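Local coordinates for BT_2262 (uncharacterised lipoprotein) (Bacteroides thetaiotaomicron, PDB 5FQ8) that is a lipoprotein of unknown function, built from an Ig-like domain followed by a beta-rich C-terminal domain and probably tethered to the bacterial membrane by its lipid, at residues Leu67-Tyr72 with Phe81-Tyr86; Asp89-Pro94 with Met126-Phe131; Asp135-Trp140 with Tyr151-Lys156. All blocks are in the same frame, centred on the assembly; numbering follows the deposited sequence.

Starting at the N terminus, interaction 1 comes first: 67-72 and 81-86 are the two arms of a hairpin in the Ig-like domain and close a loop of eight residues. The chain then runs straight on into 89-94, which meets 126-131 in interaction 2 and closes 31 residues, including four strands of the C-terminal sheet. Interaction 3 shuts the ten-residue excursion between 135-140 and 151-156. The three loops follow one another, none nesting or crossing. Interaction 1 stands alone, about 22 Å from interaction 3 between centres, whereas interactions 2 and 3 touch where I130 and F131 of strand 130-133, and M126 in the turn before it, meet K156 of the neighbouring strand 154-159.

Interaction 1: Leu67-Tyr72 with Phe81-Tyr86; sequences LVYAAY and FTRTVY
An antiparallel beta hairpin in the Ig-like domain carries this contact, strands 63-72 and 78-87 running side by side. L67 and R83 form one hydrogen-bonded pair, Y69 and F81 the next, with V68 and T82 as the non-hydrogen-bonded pair between them. Each hydrogen-bonded pair is joined twice: R83 N reaches L67 O at 3.0 Å almost in a straight line, and Y69 N meets F81 O at 3.0 Å nearly along the carbonyl axis.

The face bearing L67, Y69, F81 and R83 does most of the packing. F81 takes the crowded rotamer, CG between the backbone N and the carbonyl carbon, which brings its ring against Y69. The two planes are only 14° apart but slid, so the rings barely overlap; instead Y69 CB sits over the F81 face, 3.7 Å from the ring centroid, in a CH-pi contact. Y69 CD1 lies 3.3 Å from F81 CE1. The Y69 ring runs on towards R83, whose chain is extended as far as CD and then bends at chi3 (-90°). That turn sets the guanidinium steeply to the ring (77°) and gives NH1 a weak bond to Y69 OH at 2.8 Å. The stronger partner of both is E35, which takes a hydrogen bond with Y69 OH and a salt bridge from R83 NH1. Farther along, L67 CD1 touches V85 CG2 at 4.0 Å.

In the four-stranded sheet these are the two inner strands, with 24-27 beyond 78-87 and 52-54 beyond 63-72, while L17 and R19 of strand 10-19 pack on F81.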
ATOM      1  N   LEU G  67     -39.759  52.431  -7.158  1.00 44.36           N
ATOM      2  CA  LEU G  67     -38.686  53.054  -6.398  1.00 38.42           C
ATOM      3  C   LEU G  67     -37.471  52.148  -6.453  1.00 37.90           C
ATOM      4  O   LEU G  67     -37.589  50.941  -6.245  1.00 37.32           O
ATOM      5  CB  LEU G  67     -39.099  53.285  -4.953  1.00 38.86           C
ATOM      6  CG  LEU G  67     -40.361  54.090  -4.686  1.00 40.03           C
ATOM      7  CD1 LEU G  67     -41.080  53.508  -3.495  1.00 43.49           C
ATOM      8  CD2 LEU G  67     -40.005  55.524  -4.417  1.00 40.28           C
ATOM      9  N   VAL G  68     -36.312  52.725  -6.745  1.00 38.77           N
ATOM     10  CA  VAL G  68     -35.067  51.973  -6.842  1.00 36.33           C
ATOM     11  C   VAL G  68     -34.162  52.386  -5.693  1.00 35.64           C
ATOM     12  O   VAL G  68     -33.837  53.567  -5.541  1.00 35.88           O
ATOM     13  CB  VAL G  68     -34.383  52.184  -8.198  1.00 38.64           C
ATOM     14  CG1 VAL G  68     -33.014  51.540  -8.194  1.00 37.83           C
ATOM     15  CG2 VAL G  68     -35.223  51.576  -9.278  1.00 36.12           C
ATOM     16  N   TYR G  69     -33.772  51.413  -4.882  1.00 38.44           N
ATOM     17  CA  TYR G  69     -32.896  51.629  -3.741  1.00 35.27           C
ATOM     18  C   TYR G  69     -31.494  51.166  -4.096  1.00 34.56           C
ATOM     19  O   TYR G  69     -31.319  50.078  -4.654  1.00 38.66           O
ATOM     20  CB  TYR G  69     -33.390  50.858  -2.519  1.00 35.75           C
ATOM     21  CG  TYR G  69     -34.746  51.237  -2.004  1.00 36.63           C
ATOM     22  CD1 TYR G  69     -35.894  50.757  -2.604  1.00 36.98           C
ATOM     23  CD2 TYR G  69     -34.883  52.038  -0.886  1.00 38.12           C
ATOM     24  CE1 TYR G  69     -37.132  51.080  -2.121  1.00 37.92           C
ATOM     25  CE2 TYR G  69     -36.117  52.361  -0.402  1.00 38.23           C
ATOM     26  CZ  TYR G  69     -37.235  51.881  -1.026  1.00 38.51           C
ATOM     27  OH  TYR G  69     -38.465  52.211  -0.537  1.00 39.57           O
ATOM     28  N   ALA G  70     -30.497  51.971  -3.756  1.00 37.80           N
ATOM     29  CA  ALA G  70     -29.131  51.598  -4.087  1.00 39.00           C
ATOM     30  C   ALA G  70     -28.156  52.198  -3.088  1.00 35.65           C
ATOM     31  O   ALA G  70     -28.364  53.291  -2.560  1.00 40.64           O
ATOM     32  CB  ALA G  70     -28.766  52.039  -5.506  1.00 41.44           C
ATOM     33  N   ALA G  71     -27.086  51.469  -2.847  1.00 34.10           N
ATOM     34  CA  ALA G  71     -25.987  51.938  -2.027  1.00 34.54           C
ATOM     35  C   ALA G  71     -24.705  51.673  -2.787  1.00 34.79           C
ATOM     36  O   ALA G  71     -24.610  50.705  -3.542  1.00 39.56           O
ATOM     37  CB  ALA G  71     -25.952  51.242  -0.674  1.00 35.00           C
ATOM     38  N   TYR G  72     -23.717  52.533  -2.589  1.00 36.86           N
ATOM     39  CA  TYR G  72     -22.554  52.530  -3.455  1.00 39.88           C
ATOM     40  C   TYR G  72     -21.265  52.311  -2.679  1.00 43.51           C
ATOM     41  O   TYR G  72     -21.123  52.724  -1.527  1.00 41.50           O
ATOM     42  CB  TYR G  72     -22.468  53.824  -4.245  1.00 45.51           C
ATOM     43  CG  TYR G  72     -23.544  53.967  -5.300  1.00 37.04           C
ATOM     44  CD1 TYR G  72     -23.420  53.335  -6.528  1.00 39.67           C
ATOM     45  CD2 TYR G  72     -24.675  54.737  -5.071  1.00 38.50           C
ATOM     46  CE1 TYR G  72     -24.389  53.459  -7.495  1.00 38.78           C
ATOM     47  CE2 TYR G  72     -25.648  54.864  -6.034  1.00 39.61           C
ATOM     48  CZ  TYR G  72     -25.500  54.221  -7.244  1.00 41.04           C
ATOM     49  OH  TYR G  72     -26.461  54.338  -8.216  1.00 39.68           O
ATOM     50  N   PHE G  81     -31.974  47.109  -4.980  1.00 55.53           N
ATOM     51  CA  PHE G  81     -33.219  46.349  -4.963  1.00 35.16           C
ATOM     52  C   PHE G  81     -34.364  47.279  -5.339  1.00 35.54           C
ATOM     53  O   PHE G  81     -34.260  48.499  -5.211  1.00 35.36           O
ATOM     54  CB  PHE G  81     -33.463  45.654  -3.608  1.00 35.87           C
ATOM     55  CG  PHE G  81     -33.753  46.583  -2.456  1.00 36.21           C
ATOM     56  CD1 PHE G  81     -35.029  47.058  -2.226  1.00 36.93           C
ATOM     57  CD2 PHE G  81     -32.766  46.915  -1.557  1.00 36.04           C
ATOM     58  CE1 PHE G  81     -35.303  47.885  -1.152  1.00 37.42           C
ATOM     59  CE2 PHE G  81     -33.036  47.738  -0.484  1.00 36.60           C
ATOM     60  CZ  PHE G  81     -34.309  48.225  -0.284  1.00 37.27           C
ATOM     61  N   THR G  82     -35.456  46.692  -5.826  1.00 43.96           N
ATOM     62  CA  THR G  82     -36.615  47.449  -6.284  1.00 49.83           C
ATOM     63  C   THR G  82     -37.808  47.241  -5.370  1.00 45.84           C
ATOM     64  O   THR G  82     -38.033  46.137  -4.871  1.00 49.04           O
ATOM     65  CB  THR G  82     -37.037  47.051  -7.695  1.00 56.00           C
ATOM     66  OG1 THR G  82     -35.879  46.821  -8.497  1.00 68.92           O
ATOM     67  CG2 THR G  82     -37.858  48.165  -8.311  1.00 57.56           C
ATOM     68  N   ARG G  83     -38.584  48.301  -5.180  1.00 44.67           N
ATOM     69  CA  ARG G  83     -39.861  48.228  -4.488  1.00 46.21           C
ATOM     70  C   ARG G  83     -40.905  48.925  -5.343  1.00 49.84           C
ATOM     71  O   ARG G  83     -40.707  50.072  -5.751  1.00 55.52           O
ATOM     72  CB  ARG G  83     -39.779  48.864  -3.105  1.00 43.82           C
ATOM     73  CG  ARG G  83     -41.001  48.634  -2.253  1.00 45.49           C
ATOM     74  CD  ARG G  83     -40.799  49.279  -0.918  1.00 49.33           C
ATOM     75  NE  ARG G  83     -40.181  48.371   0.037  1.00 49.34           N
ATOM     76  CZ  ARG G  83     -39.345  48.761   0.990  1.00 49.10           C
ATOM     77  NH1 ARG G  83     -39.011  50.034   1.092  1.00 45.40           N
ATOM     78  NH2 ARG G  83     -38.838  47.884   1.831  1.00 41.63           N
ATOM     79  N   THR G  84     -42.009  48.232  -5.612  1.00 49.15           N
ATOM     80  CA  THR G  84     -43.063  48.715  -6.493  1.00 48.59           C
ATOM     81  C   THR G  84     -44.312  49.045  -5.691  1.00 50.32           C
ATOM     82  O   THR G  84     -44.818  48.195  -4.955  1.00 59.55           O
ATOM     83  CB  THR G  84     -43.399  47.667  -7.546  1.00 48.46           C
ATOM     84  OG1 THR G  84     -42.195  47.218  -8.173  1.00 46.69           O
ATOM     85  CG2 THR G  84     -44.312  48.263  -8.583  1.00 54.24           C
ATOM     86  N   VAL G  85     -44.819  50.263  -5.850  1.00 48.15           N
ATOM     87  CA  VAL G  85     -45.974  50.735  -5.101  1.00 45.06           C
ATOM     88  C   VAL G  85     -47.106  51.003  -6.076  1.00 46.31           C
ATOM     89  O   VAL G  85     -46.912  51.715  -7.065  1.00 46.07           O
ATOM     90  CB  VAL G  85     -45.642  52.000  -4.292  1.00 44.70           C
ATOM     91  CG1 VAL G  85     -46.884  52.552  -3.654  1.00 46.18           C
ATOM     92  CG2 VAL G  85     -44.621  51.682  -3.240  1.00 43.82           C
ATOM     93  N   TYR G  86     -48.281  50.442  -5.791  1.00 47.85           N
ATOM     94  CA  TYR G  86     -49.463  50.572  -6.631  1.00 65.41           C
ATOM     95  C   TYR G  86     -50.542  51.381  -5.920  1.00 65.60           C
ATOM     96  O   TYR G  86     -50.713  51.287  -4.704  1.00 75.93           O
ATOM     97  CB  TYR G  86     -50.030  49.202  -7.002  1.00 50.52           C
ATOM     98  CG  TYR G  86     -49.059  48.249  -7.656  1.00 49.56           C
ATOM     99  CD1 TYR G  86     -48.241  47.431  -6.890  1.00 48.72           C
ATOM    100  CD2 TYR G  86     -48.987  48.138  -9.036  1.00 49.72           C
ATOM    101  CE1 TYR G  86     -47.363  46.542  -7.480  1.00 48.10           C
ATOM    102  CE2 TYR G  86     -48.114  47.253  -9.635  1.00 49.16           C
ATOM    103  CZ  TYR G  86     -47.304  46.459  -8.852  1.00 48.10           C
ATOM    104  OH  TYR G  86     -46.432  45.576  -9.436  1.00 47.50           O
TER

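Interaction 2: Asp89-Pro94 with Met126-Phe131; sequences DNTASP and MEPGIF
D89 lies in the connection from strand 78-87 to strand 98-102 and leans on the turn between strands 120-125 and 130-133. Its CG is anti to the backbone N (chi1 -172°), which carries the carboxylate out over that turn. CB starts beside the M126-E127 peptide, D89 CB being 4.1 Å from M126 C. CG then passes over E127 CA and P128 N, and the two oxygens part. D89 OD1 comes within 3.2 Å of M126 O, acceptor against acceptor, so this is proximity and not a bond. D89 OD2 rests 3.7 Å from P128 CG. It also turns back to its own segment, where T91 OG1 donates to D89 OD2 at 3.1 Å, nearly along the C-O axis.

That bond goes with T91 lying on the proline, T91 CG2 being 3.9 Å from P128 CB. Farther on, S93 OG sits at the edge of the F131 ring, close to its plane, 3.4 Å from F131 CZ. The T91 carbonyl is held by the Q125 amide.

No hydrogen bond crosses between the segments. With M126 O and E127 OE1 (4.4 Å) both near D89 OD1, the negative charge there is probably somewhat disfavoured, and the contact rests on van der Waals packing.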
ATOM      1  N   ASP G  89     -58.059  53.417  -7.095  1.00 81.26           N
ATOM      2  CA  ASP G  89     -58.863  54.477  -7.681  1.00 76.73           C
ATOM      3  C   ASP G  89     -59.820  55.134  -6.703  1.00 82.25           C
ATOM      4  O   ASP G  89     -60.436  56.146  -7.065  1.00 84.62           O
ATOM      5  CB  ASP G  89     -59.669  53.922  -8.865  1.00 79.04           C
ATOM      6  CG  ASP G  89     -60.393  55.005  -9.648  1.00 77.87           C
ATOM      7  OD1 ASP G  89     -59.771  55.597 -10.547  1.00 75.63           O
ATOM      8  OD2 ASP G  89     -61.579  55.258  -9.358  1.00 80.06           O
ATOM      9  N   ASN G  90     -59.970  54.575  -5.494  1.00 80.18           N
ATOM     10  CA  ASN G  90     -60.798  55.094  -4.402  1.00 82.89           C
ATOM     11  C   ASN G  90     -62.253  54.658  -4.529  1.00 89.23           C
ATOM     12  O   ASN G  90     -62.926  54.452  -3.515  1.00 92.16           O
ATOM     13  CB  ASN G  90     -60.720  56.628  -4.303  1.00 88.07           C
ATOM     14  CG  ASN G  90     -60.306  57.101  -2.937  1.00 87.26           C
ATOM     15  OD1 ASN G  90     -59.838  56.320  -2.108  1.00 89.90           O
ATOM     16  ND2 ASN G  90     -60.465  58.393  -2.691  1.00 89.20           N
ATOM     17  N   THR G  91     -62.732  54.497  -5.761  1.00 87.25           N
ATOM     18  CA  THR G  91     -64.127  54.147  -6.006  1.00 85.05           C
ATOM     19  C   THR G  91     -64.451  52.747  -5.503  1.00 87.21           C
ATOM     20  O   THR G  91     -63.625  51.841  -5.578  1.00 84.59           O
ATOM     21  CB  THR G  91     -64.429  54.237  -7.499  1.00 82.97           C
ATOM     22  OG1 THR G  91     -64.269  55.592  -7.932  1.00 80.92           O
ATOM     23  CG2 THR G  91     -65.847  53.768  -7.790  1.00 88.93           C
ATOM     24  N   ALA G  92     -65.668  52.574  -4.995  1.00 90.31           N
ATOM     25  CA  ALA G  92     -66.087  51.289  -4.460  1.00 92.31           C
ATOM     26  C   ALA G  92     -66.236  50.255  -5.573  1.00 91.91           C
ATOM     27  O   ALA G  92     -66.417  50.582  -6.749  1.00 93.57           O
ATOM     28  CB  ALA G  92     -67.406  51.427  -3.703  1.00 91.81           C
ATOM     29  N   SER G  93     -66.161  48.985  -5.175  1.00 93.65           N
ATOM     30  CA  SER G  93     -66.235  47.828  -6.059  1.00 85.57           C
ATOM     31  C   SER G  93     -66.170  46.565  -5.212  1.00 85.83           C
ATOM     32  O   SER G  93     -65.482  46.550  -4.186  1.00 83.63           O
ATOM     33  CB  SER G  93     -65.096  47.843  -7.078  1.00 80.20           C
ATOM     34  OG  SER G  93     -65.217  46.776  -7.992  1.00 79.97           O
ATOM     35  N   PRO G  94     -66.878  45.494  -5.578  1.00 87.70           N
ATOM     36  CA  PRO G  94     -66.698  44.226  -4.852  1.00 93.27           C
ATOM     37  C   PRO G  94     -65.306  43.646  -5.014  1.00 98.98           C
ATOM     38  O   PRO G  94     -64.913  42.777  -4.224  1.00102.19           O
ATOM     39  CB  PRO G  94     -67.771  43.311  -5.461  1.00 96.67           C
ATOM     40  CG  PRO G  94     -68.107  43.924  -6.772  1.00 98.84           C
ATOM     41  CD  PRO G  94     -67.934  45.403  -6.597  1.00 94.63           C
ATOM     42  N   MET G 126     -57.453  51.194 -11.678  1.00 70.77           N
ATOM     43  CA  MET G 126     -56.985  52.495 -12.130  1.00 73.68           C
ATOM     44  C   MET G 126     -58.114  53.379 -12.631  1.00 83.77           C
ATOM     45  O   MET G 126     -57.891  54.571 -12.862  1.00 87.57           O
ATOM     46  CB  MET G 126     -55.953  52.317 -13.247  1.00 77.79           C
ATOM     47  CG  MET G 126     -55.591  50.862 -13.505  1.00 80.57           C
ATOM     48  SD  MET G 126     -55.110  50.519 -15.204  1.00 82.44           S
ATOM     49  CE  MET G 126     -53.782  51.693 -15.427  1.00 85.47           C
ATOM     50  N   GLU G 127     -59.302  52.810 -12.815  1.00 93.07           N
ATOM     51  CA  GLU G 127     -60.513  53.466 -13.284  1.00 94.92           C
ATOM     52  C   GLU G 127     -61.679  52.716 -12.667  1.00 96.01           C
ATOM     53  O   GLU G 127     -61.581  51.500 -12.464  1.00105.12           O
ATOM     54  CB  GLU G 127     -60.612  53.447 -14.819  1.00102.80           C
ATOM     55  CG  GLU G 127     -59.725  54.449 -15.539  1.00105.81           C
ATOM     56  CD  GLU G 127     -60.317  55.845 -15.576  1.00104.83           C
ATOM     57  OE1 GLU G 127     -61.150  56.174 -14.705  1.00106.76           O
ATOM     58  OE2 GLU G 127     -59.955  56.616 -16.491  1.00102.01           O
ATOM     59  N   PRO G 128     -62.803  53.394 -12.379  1.00100.15           N
ATOM     60  CA  PRO G 128     -63.821  52.788 -11.512  1.00 94.99           C
ATOM     61  C   PRO G 128     -64.289  51.433 -12.001  1.00101.26           C
ATOM     62  O   PRO G 128     -64.852  50.650 -11.232  1.00107.77           O
ATOM     63  CB  PRO G 128     -64.959  53.811 -11.542  1.00 95.12           C
ATOM     64  CG  PRO G 128     -64.301  55.088 -11.930  1.00 97.62           C
ATOM     65  CD  PRO G 128     -63.246  54.695 -12.900  1.00101.09           C
ATOM     66  N   GLY G 129     -64.042  51.141 -13.272  1.00 97.88           N
ATOM     67  CA  GLY G 129     -64.400  49.849 -13.814  1.00 93.12           C
ATOM     68  C   GLY G 129     -63.210  48.985 -14.172  1.00 88.57           C
ATOM     69  O   GLY G 129     -63.304  47.757 -14.142  1.00 92.36           O
ATOM     70  N   ILE G 130     -62.086  49.607 -14.502  1.00 86.08           N
ATOM     71  CA  ILE G 130     -60.944  48.914 -15.086  1.00 75.82           C
ATOM     72  C   ILE G 130     -59.918  48.613 -14.001  1.00 73.95           C
ATOM     73  O   ILE G 130     -59.603  49.472 -13.171  1.00 72.83           O
ATOM     74  CB  ILE G 130     -60.326  49.747 -16.227  1.00 80.04           C
ATOM     75  CG1 ILE G 130     -61.352  49.978 -17.338  1.00 75.23           C
ATOM     76  CG2 ILE G 130     -59.099  49.059 -16.785  1.00 70.54           C
ATOM     77  CD1 ILE G 130     -62.152  51.252 -17.202  1.00 76.34           C
ATOM     78  N   PHE G 131     -59.394  47.393 -14.006  1.00 73.67           N
ATOM     79  CA  PHE G 131     -58.417  46.948 -13.023  1.00 71.16           C
ATOM     80  C   PHE G 131     -57.140  46.495 -13.716  1.00 69.25           C
ATOM     81  O   PHE G 131     -57.187  45.900 -14.793  1.00 75.01           O
ATOM     82  CB  PHE G 131     -58.955  45.794 -12.188  1.00 68.89           C
ATOM     83  CG  PHE G 131     -60.091  46.166 -11.286  1.00 74.58           C
ATOM     84  CD1 PHE G 131     -61.319  46.534 -11.799  1.00 74.11           C
ATOM     85  CD2 PHE G 131     -59.926  46.135  -9.914  1.00 74.87           C
ATOM     86  CE1 PHE G 131     -62.359  46.874 -10.960  1.00 80.19           C
ATOM     87  CE2 PHE G 131     -60.960  46.470  -9.071  1.00 77.17           C
ATOM     88  CZ  PHE G 131     -62.180  46.840  -9.592  1.00 81.02           C
TER

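Interaction 3: Asp135-Trp140 with Tyr151-Lys156; sequences DFLGGW and YAMVGK
From D135 to G138 the chain makes a type I beta turn, and the turn lies against the segment entering strand 154-159, bringing D135 CA to 4.5 Å from M153 CA. F136 N bonds M153 O at 2.9 Å, using a lone pair in the carbonyl plane.

The second tie comes from a side chain. D135 has CG anti to its backbone N (chi1 -162°), so the carboxylate reaches across to the other segment. D135 OD1 accepts M153 N at 3.0 Å along an almost straight line (175°). The same oxygen, D135 OD1, takes L137 N, also at 3.0 Å, which makes an Asx turn on top of the beta turn. Both donors approach from well above the carboxylate plane. OD2 receives a weak bond from G139 N, and D135 OD2 rests 3.5 Å from A152 CB. Two backbone N-H groups grip the buried OD1 and would favour the ionised form, although D142, whose side chain also touches D135, may offset part of that.

All this lies on the excursion joining strands 130-133 and 154-159, antiparallel neighbours in the C-terminal sheet; G155 and I133 are backbone partners there. G138, which ends the turn, and G139 after it both have positive phi, which suits glycine.

M153 fills the angle between two turn residues. Its chain is extended until chi3, where it bends and brings M153 CE to 3.4 Å from F136 CB. Nearer the backbone, M153 CB meets L137 CG at 3.9 Å, the two side chains crossing at about a right angle. The F136 ring extends along the glycine backbone of G155, with V154 O and K156 O at its edge. W196 meets that ring edge-to-face and donates its indole N-H to F136 O, while V198 of the same strand packs against both L137 and M153.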
ATOM      1  N   ASP G 135     -50.446  39.479 -13.538  1.00 74.82           N
ATOM      2  CA  ASP G 135     -50.191  38.183 -14.156  1.00 76.30           C
ATOM      3  C   ASP G 135     -51.521  37.437 -14.258  1.00 80.88           C
ATOM      4  O   ASP G 135     -52.023  36.919 -13.256  1.00 84.15           O
ATOM      5  CB  ASP G 135     -49.164  37.387 -13.355  1.00 69.43           C
ATOM      6  CG  ASP G 135     -48.558  36.254 -14.152  1.00 69.92           C
ATOM      7  OD1 ASP G 135     -49.044  35.982 -15.266  1.00 62.38           O
ATOM      8  OD2 ASP G 135     -47.594  35.635 -13.657  1.00 70.66           O
ATOM      9  N   PHE G 136     -52.076  37.386 -15.466  1.00 76.54           N
ATOM     10  CA  PHE G 136     -53.259  36.570 -15.698  1.00 89.28           C
ATOM     11  C   PHE G 136     -52.994  35.090 -15.505  1.00 70.84           C
ATOM     12  O   PHE G 136     -53.951  34.319 -15.410  1.00 75.20           O
ATOM     13  CB  PHE G 136     -53.787  36.774 -17.110  1.00 71.11           C
ATOM     14  CG  PHE G 136     -54.872  37.794 -17.219  1.00 73.06           C
ATOM     15  CD1 PHE G 136     -56.068  37.623 -16.555  1.00 74.69           C
ATOM     16  CD2 PHE G 136     -54.708  38.909 -18.019  1.00 71.07           C
ATOM     17  CE1 PHE G 136     -57.069  38.555 -16.665  1.00 76.14           C
ATOM     18  CE2 PHE G 136     -55.703  39.844 -18.137  1.00 72.85           C
ATOM     19  CZ  PHE G 136     -56.888  39.671 -17.459  1.00 76.05           C
ATOM     20  N   LEU G 137     -51.733  34.668 -15.478  1.00 69.07           N
ATOM     21  CA  LEU G 137     -51.399  33.256 -15.394  1.00 70.56           C
ATOM     22  C   LEU G 137     -51.098  32.808 -13.976  1.00 70.00           C
ATOM     23  O   LEU G 137     -50.621  31.689 -13.786  1.00 72.30           O
ATOM     24  CB  LEU G 137     -50.205  32.933 -16.293  1.00 69.42           C
ATOM     25  CG  LEU G 137     -50.244  33.329 -17.768  1.00 69.90           C
ATOM     26  CD1 LEU G 137     -48.963  32.902 -18.454  1.00 68.80           C
ATOM     27  CD2 LEU G 137     -51.441  32.728 -18.471  1.00 73.60           C
ATOM     28  N   GLY G 138     -51.354  33.648 -12.979  1.00 68.71           N
ATOM     29  CA  GLY G 138     -51.120  33.236 -11.610  1.00 68.49           C
ATOM     30  C   GLY G 138     -49.705  32.802 -11.329  1.00 73.81           C
ATOM     31  O   GLY G 138     -49.467  32.068 -10.367  1.00 73.08           O
ATOM     32  N   GLY G 139     -48.755  33.234 -12.149  1.00 74.56           N
ATOM     33  CA  GLY G 139     -47.363  32.891 -11.939  1.00 79.03           C
ATOM     34  C   GLY G 139     -46.982  31.510 -12.427  1.00 82.77           C
ATOM     35  O   GLY G 139     -46.159  30.852 -11.791  1.00 79.22           O
ATOM     36  N   TRP G 140     -47.565  31.050 -13.538  1.00 91.83           N
ATOM     37  CA  TRP G 140     -47.189  29.744 -14.059  1.00 92.96           C
ATOM     38  C   TRP G 140     -45.801  29.778 -14.675  1.00 91.78           C
ATOM     39  O   TRP G 140     -45.109  28.754 -14.696  1.00 92.91           O
ATOM     40  CB  TRP G 140     -48.211  29.250 -15.085  1.00100.67           C
ATOM     41  CG  TRP G 140     -47.723  28.099 -15.908  1.00107.56           C
ATOM     42  CD1 TRP G 140     -47.443  28.111 -17.238  1.00116.34           C
ATOM     43  CD2 TRP G 140     -47.433  26.775 -15.449  1.00105.50           C
ATOM     44  NE1 TRP G 140     -47.018  26.872 -17.646  1.00106.15           N
ATOM     45  CE2 TRP G 140     -46.995  26.033 -16.564  1.00108.84           C
ATOM     46  CE3 TRP G 140     -47.504  26.142 -14.204  1.00103.95           C
ATOM     47  CZ2 TRP G 140     -46.631  24.692 -16.473  1.00111.09           C
ATOM     48  CZ3 TRP G 140     -47.141  24.808 -14.116  1.00116.42           C
ATOM     49  CH2 TRP G 140     -46.705  24.101 -15.243  1.00118.48           C
ATOM     50  N   TYR G 151     -41.981  37.133 -18.091  1.00 53.47           N
ATOM     51  CA  TYR G 151     -42.899  36.055 -18.437  1.00 55.12           C
ATOM     52  C   TYR G 151     -44.114  36.025 -17.527  1.00 56.16           C
ATOM     53  O   TYR G 151     -44.558  34.962 -17.093  1.00 57.81           O
ATOM     54  CB  TYR G 151     -42.153  34.729 -18.414  1.00 56.03           C
ATOM     55  CG  TYR G 151     -40.965  34.712 -19.346  1.00 61.00           C
ATOM     56  CD1 TYR G 151     -39.741  35.241 -18.949  1.00 60.83           C
ATOM     57  CD2 TYR G 151     -41.066  34.187 -20.624  1.00 65.44           C
ATOM     58  CE1 TYR G 151     -38.652  35.240 -19.791  1.00 61.26           C
ATOM     59  CE2 TYR G 151     -39.981  34.178 -21.470  1.00 61.34           C
ATOM     60  CZ  TYR G 151     -38.776  34.707 -21.046  1.00 59.16           C
ATOM     61  OH  TYR G 151     -37.689  34.705 -21.883  1.00 59.96           O
ATOM     62  N   ALA G 152     -44.654  37.197 -17.214  1.00 57.59           N
ATOM     63  CA  ALA G 152     -45.947  37.348 -16.569  1.00 59.58           C
ATOM     64  C   ALA G 152     -46.881  38.051 -17.541  1.00 66.08           C
ATOM     65  O   ALA G 152     -46.447  38.909 -18.313  1.00 65.47           O
ATOM     66  CB  ALA G 152     -45.831  38.148 -15.277  1.00 57.40           C
ATOM     67  N   MET G 153     -48.162  37.691 -17.505  1.00 66.42           N
ATOM     68  CA  MET G 153     -49.111  38.175 -18.505  1.00 76.47           C
ATOM     69  C   MET G 153     -49.866  39.372 -17.948  1.00 72.93           C
ATOM     70  O   MET G 153     -50.920  39.238 -17.335  1.00 74.19           O
ATOM     71  CB  MET G 153     -50.061  37.065 -18.917  1.00 65.41           C
ATOM     72  CG  MET G 153     -50.974  37.450 -20.055  1.00 67.61           C
ATOM     73  SD  MET G 153     -51.933  36.057 -20.631  1.00 71.66           S
ATOM     74  CE  MET G 153     -53.555  36.777 -20.527  1.00 77.26           C
ATOM     75  N   VAL G 154     -49.331  40.566 -18.187  1.00 76.37           N
ATOM     76  CA  VAL G 154     -49.948  41.791 -17.695  1.00 78.77           C
ATOM     77  C   VAL G 154     -51.180  42.098 -18.532  1.00 84.74           C
ATOM     78  O   VAL G 154     -51.413  41.456 -19.560  1.00 86.75           O
ATOM     79  CB  VAL G 154     -48.951  42.962 -17.723  1.00 76.26           C
ATOM     80  CG1 VAL G 154     -47.711  42.605 -16.938  1.00 75.86           C
ATOM     81  CG2 VAL G 154     -48.585  43.308 -19.147  1.00 80.00           C
ATOM     82  N   GLY G 155     -51.977  43.063 -18.098  1.00 84.61           N
ATOM     83  CA  GLY G 155     -53.129  43.480 -18.869  1.00 81.76           C
ATOM     84  C   GLY G 155     -54.118  44.230 -18.001  1.00 79.10           C
ATOM     85  O   GLY G 155     -53.857  44.512 -16.835  1.00 77.46           O
ATOM     86  N   LYS G 156     -55.260  44.555 -18.607  1.00 83.36           N
ATOM     87  CA  LYS G 156     -56.348  45.237 -17.918  1.00 83.08           C
ATOM     88  C   LYS G 156     -57.644  44.458 -18.107  1.00 82.16           C
ATOM     89  O   LYS G 156     -57.797  43.686 -19.056  1.00 85.83           O
ATOM     90  CB  LYS G 156     -56.530  46.675 -18.425  1.00 82.43           C
ATOM     91  CG  LYS G 156     -55.233  47.430 -18.644  1.00 72.66           C
ATOM     92  CD  LYS G 156     -55.449  48.935 -18.731  1.00 75.64           C
ATOM     93  CE  LYS G 156     -54.225  49.628 -19.313  1.00 75.57           C
ATOM     94  NZ  LYS G 156     -53.904  50.933 -18.663  1.00 77.56           N
TER